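Local coordinates for DUF3501 family protein (Burkholderia pseudomallei K96243, PDB 3FJV), which is of unknown function but folds around a large antiparallel sheet flanked by helices and assembles with a second copy of itself, at residues T90-Y95 / S142-L147; A106-I111 / C169-Y174; L117-E122 / F149-A154. One frame throughout, in Å; residues are numbered along the deposited sequence. Where two conformers were deposited one is given.

Contact 1: residues T90-Y95 / S142-L147; sequences TLQIEY and SAVHFL
CG of His145 stands anti to the carbonyl carbon and beside the backbone N (chi1 -65°). Ile93 sets CG1 in the same position and then runs on extended (chi2 161°), so that its terminal methyl arrives at the edge of the imidazole, near the ring plane, with CD1 4.1 Å from His145 CD2. In Thr90 and in Val144 one methyl lies anti to the backbone N, and the two side chains cross obliquely until Thr90 CG2 and Val144 CG1 touch at 3.6 Å.

The backbone supplies the regular part of this antiparallel pairing of strands 86-93 and 144-150, neighbours in the sheet, the axes of 90-93 and 144-147 passing 4.7 Å apart. Leu91 and His145 form the hydrogen-bonded pair: Leu91 N reaches His145 O at 2.9 Å in a nearly straight bond (166° at the hydrogen), and His145 N returns to Leu91 O at 2.9 Å. Ile93 N continues the ladder to Ala143 O at 2.8 Å. All three donors lie in the plane of the carbonyl they meet. Thr90 with Phe146 and Gln92 with Val144 are the non-hydrogen-bonded pairs, their side chains sharing one face; there Gln92 lies alongside Val144, CG and OE1 both against CG2. On the face of Leu91 and His145, Leu147 CD1 folds in to 4.0 Å from Leu91 CB.

Just ahead of the strand, Ser142 OG donates to a lone pair of Val144 O. Thr90 and His145 find polar partners beyond the two segments: Thr90 OG1 bonds to Glu46, and Asp130 holds His145 ND1 as well as the backbone N of Phe146, while Arg102 of the second subunit makes a cation-pi contact with the Phe146 ring. The hydrogen bond to the Asp130 carboxylate helps to fix the rotation of the buried imidazole, probably polarises the ring and would stabilise a positive charge on it.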
loop_
_atom_site.group_PDB
_atom_site.type_symbol
_atom_site.label_atom_id
_atom_site.label_comp_id
_atom_site.label_asym_id
_atom_site.label_seq_id
_atom_site.Cartn_x
_atom_site.Cartn_y
_atom_site.Cartn_z
ATOM N N THR A 90 5.604 9.934 -8.734
ATOM C CA THR A 90 4.792 9.013 -7.978
ATOM C C THR A 90 3.833 8.369 -8.982
ATOM O O THR A 90 3.099 9.063 -9.708
ATOM C CB THR A 90 4.001 9.745 -6.846
ATOM O OG1 THR A 90 4.938 10.328 -5.921
ATOM C CG2 THR A 90 3.105 8.739 -6.113
ATOM N N LEU A 91 3.879 7.044 -9.031
ATOM C CA LEU A 91 2.984 6.241 -9.853
ATOM C C LEU A 91 1.883 5.695 -8.946
ATOM O O LEU A 91 2.162 5.097 -7.897
ATOM C CB LEU A 91 3.715 5.067 -10.507
ATOM C CG LEU A 91 2.913 4.040 -11.349
ATOM C CD1 LEU A 91 2.390 4.554 -12.671
ATOM C CD2 LEU A 91 3.777 2.796 -11.669
ATOM N N GLN A 92 0.642 5.862 -9.386
ATOM C CA GLN A 92 -0.501 5.307 -8.660
ATOM C C GLN A 92 -1.276 4.416 -9.595
ATOM O O GLN A 92 -1.485 4.755 -10.747
ATOM C CB GLN A 92 -1.396 6.398 -8.084
ATOM C CG GLN A 92 -0.694 7.178 -6.955
ATOM C CD GLN A 92 -1.663 7.922 -6.057
ATOM O OE1 GLN A 92 -2.507 7.291 -5.382
ATOM N NE2 GLN A 92 -1.533 9.250 -6.004
ATOM N N ILE A 93 -1.662 3.256 -9.084
ATOM C CA ILE A 93 -2.463 2.267 -9.799
ATOM C C ILE A 93 -3.826 2.354 -9.136
ATOM O O ILE A 93 -3.913 2.174 -7.915
ATOM C CB ILE A 93 -1.855 0.856 -9.602
ATOM C CG1 ILE A 93 -0.424 0.821 -10.134
ATOM C CG2 ILE A 93 -2.680 -0.233 -10.337
ATOM C CD1 ILE A 93 0.401 -0.357 -9.564
ATOM N N GLU A 94 -4.868 2.650 -9.911
ATOM C CA GLU A 94 -6.197 2.867 -9.366
ATOM C C GLU A 94 -7.247 1.949 -9.987
ATOM O O GLU A 94 -7.429 1.947 -11.204
ATOM C CB GLU A 94 -6.575 4.331 -9.574
ATOM C CG GLU A 94 -5.643 5.276 -8.777
ATOM C CD GLU A 94 -5.717 6.737 -9.212
ATOM O OE1 GLU A 94 -6.301 7.045 -10.288
ATOM O OE2 GLU A 94 -5.177 7.578 -8.461
ATOM N N TYR A 95 -7.938 1.172 -9.148
ATOM C CA TYR A 95 -9.024 0.301 -9.619
ATOM C C TYR A 95 -10.304 0.538 -8.817
ATOM O O TYR A 95 -10.253 0.971 -7.666
ATOM C CB TYR A 95 -8.595 -1.182 -9.601
ATOM C CG TYR A 95 -7.764 -1.547 -10.820
ATOM C CD1 TYR A 95 -6.415 -1.274 -10.837
ATOM C CD2 TYR A 95 -8.334 -2.129 -11.959
ATOM C CE1 TYR A 95 -5.635 -1.592 -11.908
ATOM C CE2 TYR A 95 -7.550 -2.435 -13.065
ATOM C CZ TYR A 95 -6.192 -2.146 -13.017
ATOM O OH TYR A 95 -5.348 -2.372 -14.055
ATOM N N SER A 142 2.065 -2.674 -4.233
ATOM C CA SER A 142 1.629 -1.417 -3.668
ATOM C C SER A 142 0.900 -0.747 -4.823
ATOM O O SER A 142 1.257 -0.923 -5.978
ATOM C CB SER A 142 2.846 -0.609 -3.142
ATOM O OG SER A 142 2.487 0.638 -2.520
ATOM N N ALA A 143 -0.178 -0.053 -4.525
ATOM C CA ALA A 143 -0.820 0.775 -5.526
ATOM C C ALA A 143 0.019 2.037 -5.759
ATOM O O ALA A 143 -0.364 2.865 -6.594
ATOM C CB ALA A 143 -2.253 1.149 -5.078
ATOM N N VAL A 144 1.088 2.245 -4.969
ATOM C CA VAL A 144 1.902 3.495 -5.069
ATOM C C VAL A 144 3.395 3.173 -5.164
ATOM O O VAL A 144 3.921 2.463 -4.335
ATOM C CB VAL A 144 1.641 4.472 -3.924
ATOM C CG1 VAL A 144 2.447 5.781 -4.102
ATOM C CG2 VAL A 144 0.140 4.810 -3.832
ATOM N N HIS A 145 4.078 3.734 -6.163
ATOM C CA HIS A 145 5.513 3.516 -6.346
ATOM C C HIS A 145 6.205 4.856 -6.571
ATOM O O HIS A 145 5.591 5.794 -7.057
ATOM C CB HIS A 145 5.723 2.629 -7.567
ATOM C CG HIS A 145 5.162 1.253 -7.402
ATOM N ND1 HIS A 145 5.895 0.217 -6.860
ATOM C CD2 HIS A 145 3.940 0.737 -7.705
ATOM C CE1 HIS A 145 5.142 -0.876 -6.822
ATOM N NE2 HIS A 145 3.962 -0.593 -7.352
ATOM N N PHE A 146 7.461 4.949 -6.163
ATOM C CA PHE A 146 8.287 6.143 -6.382
ATOM C C PHE A 146 9.259 5.827 -7.511
ATOM O O PHE A 146 10.036 4.849 -7.427
ATOM C CB PHE A 146 9.034 6.473 -5.091
ATOM C CG PHE A 146 8.168 7.014 -3.961
ATOM C CD1 PHE A 146 6.841 7.402 -4.140
ATOM C CD2 PHE A 146 8.742 7.201 -2.684
ATOM C CE1 PHE A 146 6.085 7.912 -3.101
ATOM C CE2 PHE A 146 7.978 7.711 -1.633
ATOM C CZ PHE A 146 6.625 8.076 -1.869
ATOM N N LEU A 147 9.174 6.570 -8.615
ATOM C CA LEU A 147 9.995 6.289 -9.778
ATOM C C LEU A 147 11.071 7.385 -10.016
ATOM O O LEU A 147 10.848 8.596 -9.718
ATOM C CB LEU A 147 9.125 6.160 -11.023
ATOM C CG LEU A 147 7.917 5.231 -11.017
ATOM C CD1 LEU A 147 7.240 5.220 -12.432
ATOM C CD2 LEU A 147 8.236 3.868 -10.524
#

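Contact 2: residues A106-I111 / C169-Y174; sequences ARLVGI and CDHPHY
Cys169 opens the loop with its sulfur directed at Ile111: SG lies 3.8 Å from Ile111 CG1 and also accepts a weak hydrogen bond from the N of His171.

His171 is the centre of the contact. With CG anti to the backbone N (chi1 -167°), its ring enters the type II turn of Leu108 to Ile111, where NE2 donates to Val109 O at 3.0 Å. The acceptor lies close to the ring plane, but the donor stands above the carbonyl plane and the bond is bent (145° at the hydrogen). The other ring nitrogen, ND1, accepts from His173 N at 3.0 Å. One nitrogen giving and the other taking is consistent with a neutral imidazole protonated at NE2. Both bonds hold the ring's rotation, while Pro172 CD rests over one face.

His173, held by the type I turn that runs from His171 to Tyr174, offers a ring face to Arg107, whose CG makes a CH-pi contact 3.9 Å from the ring centroid. One water ties the same pair together, accepting from Arg107 NE and donating to His173 O. Tyr174 closes the contact with apolar packing: its CB meets Ile111 CD1 at 3.5 Å and Leu108 CD2 at 4.0 Å.

Tyr174 OH reaches Ile37 O and His40 N, and Arg107 NH1 forms a salt bridge with Glu62 of the second subunit. The loop between strands 165-169 and 176-180 thus docks on the C-terminal end of helix 98-107 and the turn that follows it.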
loop_
_atom_site.group_PDB
_atom_site.type_symbol
_atom_site.label_atom_id
_atom_site.label_comp_id
_atom_site.label_asym_id
_atom_site.label_seq_id
_atom_site.Cartn_x
_atom_site.Cartn_y
_atom_site.Cartn_z
ATOM N N ALA A 106 -1.824 -8.088 -8.339
ATOM C CA ALA A 106 -1.154 -9.362 -8.625
ATOM C C ALA A 106 -0.761 -9.496 -10.082
ATOM O O ALA A 106 0.385 -9.862 -10.412
ATOM C CB ALA A 106 -2.050 -10.573 -8.208
ATOM N N ARG A 107 -1.724 -9.225 -10.957
ATOM C CA ARG A 107 -1.514 -9.343 -12.402
ATOM C C ARG A 107 -0.437 -8.368 -12.904
ATOM O O ARG A 107 0.291 -8.662 -13.854
ATOM C CB ARG A 107 -2.838 -9.071 -13.090
ATOM C CG ARG A 107 -2.863 -9.215 -14.577
ATOM C CD ARG A 107 -4.310 -9.147 -15.085
ATOM N NE ARG A 107 -4.973 -7.863 -14.782
ATOM C CZ ARG A 107 -5.948 -7.672 -13.880
ATOM N NH1 ARG A 107 -6.434 -8.667 -13.127
ATOM N NH2 ARG A 107 -6.453 -6.455 -13.718
ATOM N N LEU A 108 -0.347 -7.222 -12.242
ATOM C CA LEU A 108 0.552 -6.124 -12.633
ATOM C C LEU A 108 1.869 -6.097 -11.881
ATOM O O LEU A 108 2.626 -5.130 -11.979
ATOM C CB LEU A 108 -0.173 -4.797 -12.459
ATOM C CG LEU A 108 -1.384 -4.599 -13.379
ATOM C CD1 LEU A 108 -1.932 -3.219 -13.181
ATOM C CD2 LEU A 108 -1.069 -4.824 -14.825
ATOM N N VAL A 109 2.198 -7.172 -11.164
ATOM C CA VAL A 109 3.482 -7.215 -10.460
ATOM C C VAL A 109 4.634 -6.785 -11.392
ATOM O O VAL A 109 4.729 -7.190 -12.552
ATOM C CB VAL A 109 3.764 -8.624 -9.889
ATOM C CG1 VAL A 109 3.766 -9.626 -11.007
ATOM C CG2 VAL A 109 5.078 -8.631 -9.121
ATOM N N GLY A 110 5.480 -5.906 -10.890
ATOM C CA GLY A 110 6.646 -5.452 -11.651
ATOM C C GLY A 110 6.335 -4.359 -12.662
ATOM O O GLY A 110 7.220 -3.913 -13.366
ATOM N N ILE A 111 5.098 -3.887 -12.719
ATOM C CA ILE A 111 4.760 -2.798 -13.677
ATOM C C ILE A 111 5.566 -1.521 -13.470
ATOM O O ILE A 111 5.889 -0.817 -14.424
ATOM C CB ILE A 111 3.238 -2.482 -13.680
ATOM C CG1 ILE A 111 2.881 -1.683 -14.928
ATOM C CG2 ILE A 111 2.781 -1.776 -12.382
ATOM C CD1 ILE A 111 1.376 -1.595 -15.199
ATOM N N CYS A 169 4.327 1.910 -21.642
ATOM C CA CYS A 169 4.516 0.784 -20.736
ATOM C C CYS A 169 4.545 -0.513 -21.564
ATOM O O CYS A 169 3.664 -0.725 -22.402
ATOM C CB CYS A 169 3.341 0.713 -19.759
ATOM S SG CYS A 169 3.531 -0.563 -18.474
ATOM N N ASP A 170 5.501 -1.391 -21.281
ATOM C CA ASP A 170 5.615 -2.648 -22.005
ATOM C C ASP A 170 5.400 -3.874 -21.128
ATOM O O ASP A 170 5.749 -4.980 -21.538
ATOM C CB ASP A 170 6.955 -2.742 -22.770
ATOM C CG ASP A 170 8.175 -2.840 -21.861
ATOM O OD1 ASP A 170 8.045 -2.899 -20.611
ATOM O OD2 ASP A 170 9.289 -2.871 -22.414
ATOM N N HIS A 171 4.819 -3.671 -19.946
ATOM C CA HIS A 171 4.315 -4.767 -19.163
ATOM C C HIS A 171 3.298 -5.606 -19.990
ATOM O O HIS A 171 2.396 -5.058 -20.627
ATOM C CB HIS A 171 3.693 -4.281 -17.845
ATOM C CG HIS A 171 3.429 -5.375 -16.852
ATOM N ND1 HIS A 171 2.373 -6.264 -16.982
ATOM C CD2 HIS A 171 4.083 -5.728 -15.713
ATOM C CE1 HIS A 171 2.390 -7.113 -15.966
ATOM N NE2 HIS A 171 3.414 -6.812 -15.179
ATOM N N PRO A 172 3.435 -6.939 -19.963
ATOM C CA PRO A 172 2.555 -7.792 -20.765
ATOM C C PRO A 172 1.105 -7.703 -20.436
ATOM O O PRO A 172 0.296 -7.888 -21.325
ATOM C CB PRO A 172 3.071 -9.207 -20.469
ATOM C CG PRO A 172 4.502 -8.986 -20.204
ATOM C CD PRO A 172 4.477 -7.745 -19.329
ATOM N N HIS A 173 0.756 -7.428 -19.188
ATOM C CA HIS A 173 -0.668 -7.182 -18.847
ATOM C C HIS A 173 -1.097 -5.708 -18.849
ATOM O O HIS A 173 -2.207 -5.416 -18.437
ATOM C CB HIS A 173 -1.026 -7.832 -17.508
ATOM C CG HIS A 173 -0.859 -9.316 -17.529
ATOM N ND1 HIS A 173 -1.813 -10.158 -18.065
ATOM C CD2 HIS A 173 0.179 -10.106 -17.165
ATOM C CE1 HIS A 173 -1.385 -11.407 -17.993
ATOM N NE2 HIS A 173 -0.180 -11.405 -17.458
ATOM N N TYR A 174 -0.227 -4.805 -19.304
ATOM C CA TYR A 174 -0.580 -3.380 -19.430
ATOM C C TYR A 174 0.217 -2.702 -20.546
ATOM O O TYR A 174 0.949 -1.726 -20.321
ATOM C CB TYR A 174 -0.399 -2.656 -18.082
ATOM C CG TYR A 174 -1.279 -1.436 -17.923
ATOM C CD1 TYR A 174 -2.567 -1.546 -17.434
ATOM C CD2 TYR A 174 -0.804 -0.147 -18.233
ATOM C CE1 TYR A 174 -3.401 -0.407 -17.307
ATOM C CE2 TYR A 174 -1.634 0.984 -18.103
ATOM C CZ TYR A 174 -2.906 0.848 -17.615
ATOM O OH TYR A 174 -3.702 1.959 -17.462
HETATM O O HOH W 1 -4.459 -5.884 -16.667
#

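Contact 3: residues L117-E122 / F149-A154; sequences LRVDDE and FELGDA
A CH-pi contact leads the apolar part. Leu117 and Phe149 cross at about a right angle, and the leucine presents one methyl to a ring face: CD1 stands 4.0 Å from the Phe149 centroid, 25° off the ring normal. It is displaced toward the root of the ring, its closest atom being Phe149 CG at 3.6 Å. In both residues CG lies anti to the carbonyl carbon, and the two groups meet across the intervening strand 125-129.

Looser aliphatic contacts extend the patch. Leu151 splits its two methyls between neighbours, CD1 lying 4.4 Å from Leu117 CD1 and CD2 4.5 Å from Val119 CG2.

The polar end touches without a direct bond between the segments. Glu122 bends at chi2 (-72°), bringing OE1 to 3.9 Å from Ala154 CB at the start of helix 153-160. The other oxygen, OE2, forms a salt bridge with Lys158 of that helix, as do Asp120 and Asp121, so three carboxylates of the turn gather round one ammonium group.

Phe149 also packs on Val125 and Ala127 of the middle strand. The type II' turn from Val119 to Glu122 leads back from strand 115-119 toward that strand, making this a beta-hairpin end packed against a helix, with Leu117 and Phe149 meeting across the middle strand of an antiparallel sheet and Leu151, just past the strand end, extending the patch.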
loop_
_atom_site.group_PDB
_atom_site.type_symbol
_atom_site.label_atom_id
_atom_site.label_comp_id
_atom_site.label_asym_id
_atom_site.label_seq_id
_atom_site.Cartn_x
_atom_site.Cartn_y
_atom_site.Cartn_z
ATOM N N LEU A 117 10.055 6.496 -20.541
ATOM C CA LEU A 117 9.963 7.777 -21.237
ATOM C C LEU A 117 10.820 7.728 -22.492
ATOM O O LEU A 117 11.853 7.047 -22.506
ATOM C CB LEU A 117 10.586 8.914 -20.359
ATOM C CG LEU A 117 9.885 9.568 -19.207
ATOM C CD1 LEU A 117 10.814 10.489 -18.431
ATOM C CD2 LEU A 117 8.723 10.360 -19.742
ATOM N N ARG A 118 10.481 8.506 -23.514
ATOM C CA ARG A 118 11.385 8.690 -24.651
ATOM C C ARG A 118 11.395 10.148 -25.085
ATOM O O ARG A 118 10.356 10.695 -25.458
ATOM C CB ARG A 118 10.982 7.796 -25.825
ATOM C CG ARG A 118 12.030 7.780 -26.931
ATOM C CD ARG A 118 11.505 7.260 -28.257
ATOM N NE ARG A 118 11.615 5.813 -28.392
ATOM C CZ ARG A 118 12.535 5.197 -29.132
ATOM N NH1 ARG A 118 13.446 5.903 -29.795
ATOM N NH2 ARG A 118 12.543 3.870 -29.209
ATOM N N VAL A 119 12.573 10.794 -25.008
ATOM C CA VAL A 119 12.731 12.186 -25.462
ATOM C C VAL A 119 13.033 12.138 -26.938
ATOM O O VAL A 119 14.049 11.576 -27.349
ATOM C CB VAL A 119 13.912 12.918 -24.789
ATOM C CG1 VAL A 119 14.032 14.337 -25.344
ATOM C CG2 VAL A 119 13.758 12.939 -23.300
ATOM N N ASP A 120 12.154 12.691 -27.763
ATOM C CA ASP A 120 12.398 12.693 -29.230
ATOM C C ASP A 120 12.777 11.291 -29.735
ATOM O O ASP A 120 12.124 10.322 -29.403
ATOM C CB ASP A 120 13.519 13.729 -29.531
ATOM C CG ASP A 120 13.528 14.220 -30.989
ATOM O OD1 ASP A 120 12.441 14.315 -31.611
ATOM O OD2 ASP A 120 14.631 14.518 -31.498
ATOM N N ASP A 121 13.824 11.159 -30.544
ATOM C CA ASP A 121 14.232 9.828 -31.037
ATOM C C ASP A 121 15.380 9.227 -30.256
ATOM O O ASP A 121 16.084 8.375 -30.748
ATOM C CB ASP A 121 14.598 9.887 -32.505
ATOM C CG ASP A 121 15.753 10.810 -32.766
ATOM O OD1 ASP A 121 16.056 11.661 -31.872
ATOM O OD2 ASP A 121 16.348 10.689 -33.860
ATOM N N GLU A 122 15.552 9.613 -29.000
ATOM C CA GLU A 122 16.664 9.059 -28.230
ATOM C C GLU A 122 16.239 7.689 -27.691
ATOM O O GLU A 122 15.056 7.306 -27.843
ATOM C CB GLU A 122 17.023 10.062 -27.119
ATOM C CG GLU A 122 17.372 11.466 -27.659
ATOM C CD GLU A 122 18.721 11.510 -28.376
ATOM O OE1 GLU A 122 19.635 10.766 -27.949
ATOM O OE2 GLU A 122 18.836 12.205 -29.397
ATOM N N PHE A 149 13.624 8.623 -13.321
ATOM C CA PHE A 149 14.003 8.470 -14.719
ATOM C C PHE A 149 15.303 9.251 -14.928
ATOM O O PHE A 149 15.303 10.472 -14.808
ATOM C CB PHE A 149 12.917 9.083 -15.614
ATOM C CG PHE A 149 11.592 8.364 -15.575
ATOM C CD1 PHE A 149 11.330 7.287 -16.421
ATOM C CD2 PHE A 149 10.552 8.845 -14.759
ATOM C CE1 PHE A 149 10.093 6.651 -16.386
ATOM C CE2 PHE A 149 9.325 8.238 -14.758
ATOM C CZ PHE A 149 9.099 7.130 -15.569
ATOM N N GLU A 150 16.393 8.578 -15.298
ATOM C CA GLU A 150 17.674 9.248 -15.416
ATOM C C GLU A 150 17.918 9.647 -16.888
ATOM O O GLU A 150 17.802 8.830 -17.806
ATOM C CB GLU A 150 18.797 8.379 -14.828
ATOM C CG GLU A 150 20.007 9.183 -14.306
ATOM C CD GLU A 150 19.772 9.905 -12.986
ATOM O OE1 GLU A 150 18.951 9.458 -12.141
ATOM O OE2 GLU A 150 20.438 10.944 -12.783
ATOM N N LEU A 151 18.167 10.947 -17.107
ATOM C CA LEU A 151 18.340 11.474 -18.462
ATOM C C LEU A 151 19.752 11.938 -18.726
ATOM O O LEU A 151 20.349 12.671 -17.914
ATOM C CB LEU A 151 17.371 12.632 -18.737
ATOM C CG LEU A 151 15.896 12.422 -19.092
ATOM C CD1 LEU A 151 15.117 11.500 -18.157
ATOM C CD2 LEU A 151 15.219 13.825 -19.147
ATOM N N GLY A 152 20.282 11.530 -19.873
ATOM C CA GLY A 152 21.620 11.947 -20.276
ATOM C C GLY A 152 21.597 13.295 -20.964
ATOM O O GLY A 152 20.572 13.953 -21.089
ATOM N N ASP A 153 22.764 13.726 -21.391
ATOM C CA ASP A 153 22.935 15.073 -21.883
ATOM C C ASP A 153 22.151 15.350 -23.133
ATOM O O ASP A 153 21.477 16.382 -23.214
ATOM C CB ASP A 153 24.440 15.406 -22.110
ATOM C CG ASP A 153 24.642 16.857 -22.486
ATOM O OD1 ASP A 153 24.319 17.746 -21.690
ATOM O OD2 ASP A 153 25.162 17.091 -23.585
ATOM N N ALA A 154 22.236 14.436 -24.102
ATOM C CA ALA A 154 21.524 14.610 -25.355
ATOM C C ALA A 154 20.006 14.728 -25.112
ATOM O O ALA A 154 19.355 15.562 -25.705
ATOM C CB ALA A 154 21.921 13.495 -26.404
#

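In the fold
Contacts 1 and 2 are close neighbours, their centres about 12 Å apart, and pack against each other: Ile93 CD1 lies 4.0 Å from Ile111 CG2, and the hydroxyl oxygen Tyr95 OH 3.6 Å from Leu108 CD1. Helix 98-107 follows strand 86-93 in the chain and so carries the one contact into the other. Contact 3 sits farther off, its centre about 22 Å from that of contact 1 and about 23 Å from that of contact 2, yet strand 144-150 runs from contact 1 directly into it. The nearest atoms of contacts 2 and 3 remain about 7 Å apart. Both contacts 1 and 2 also meet the second subunit, whereas contact 3 stays within its own chain.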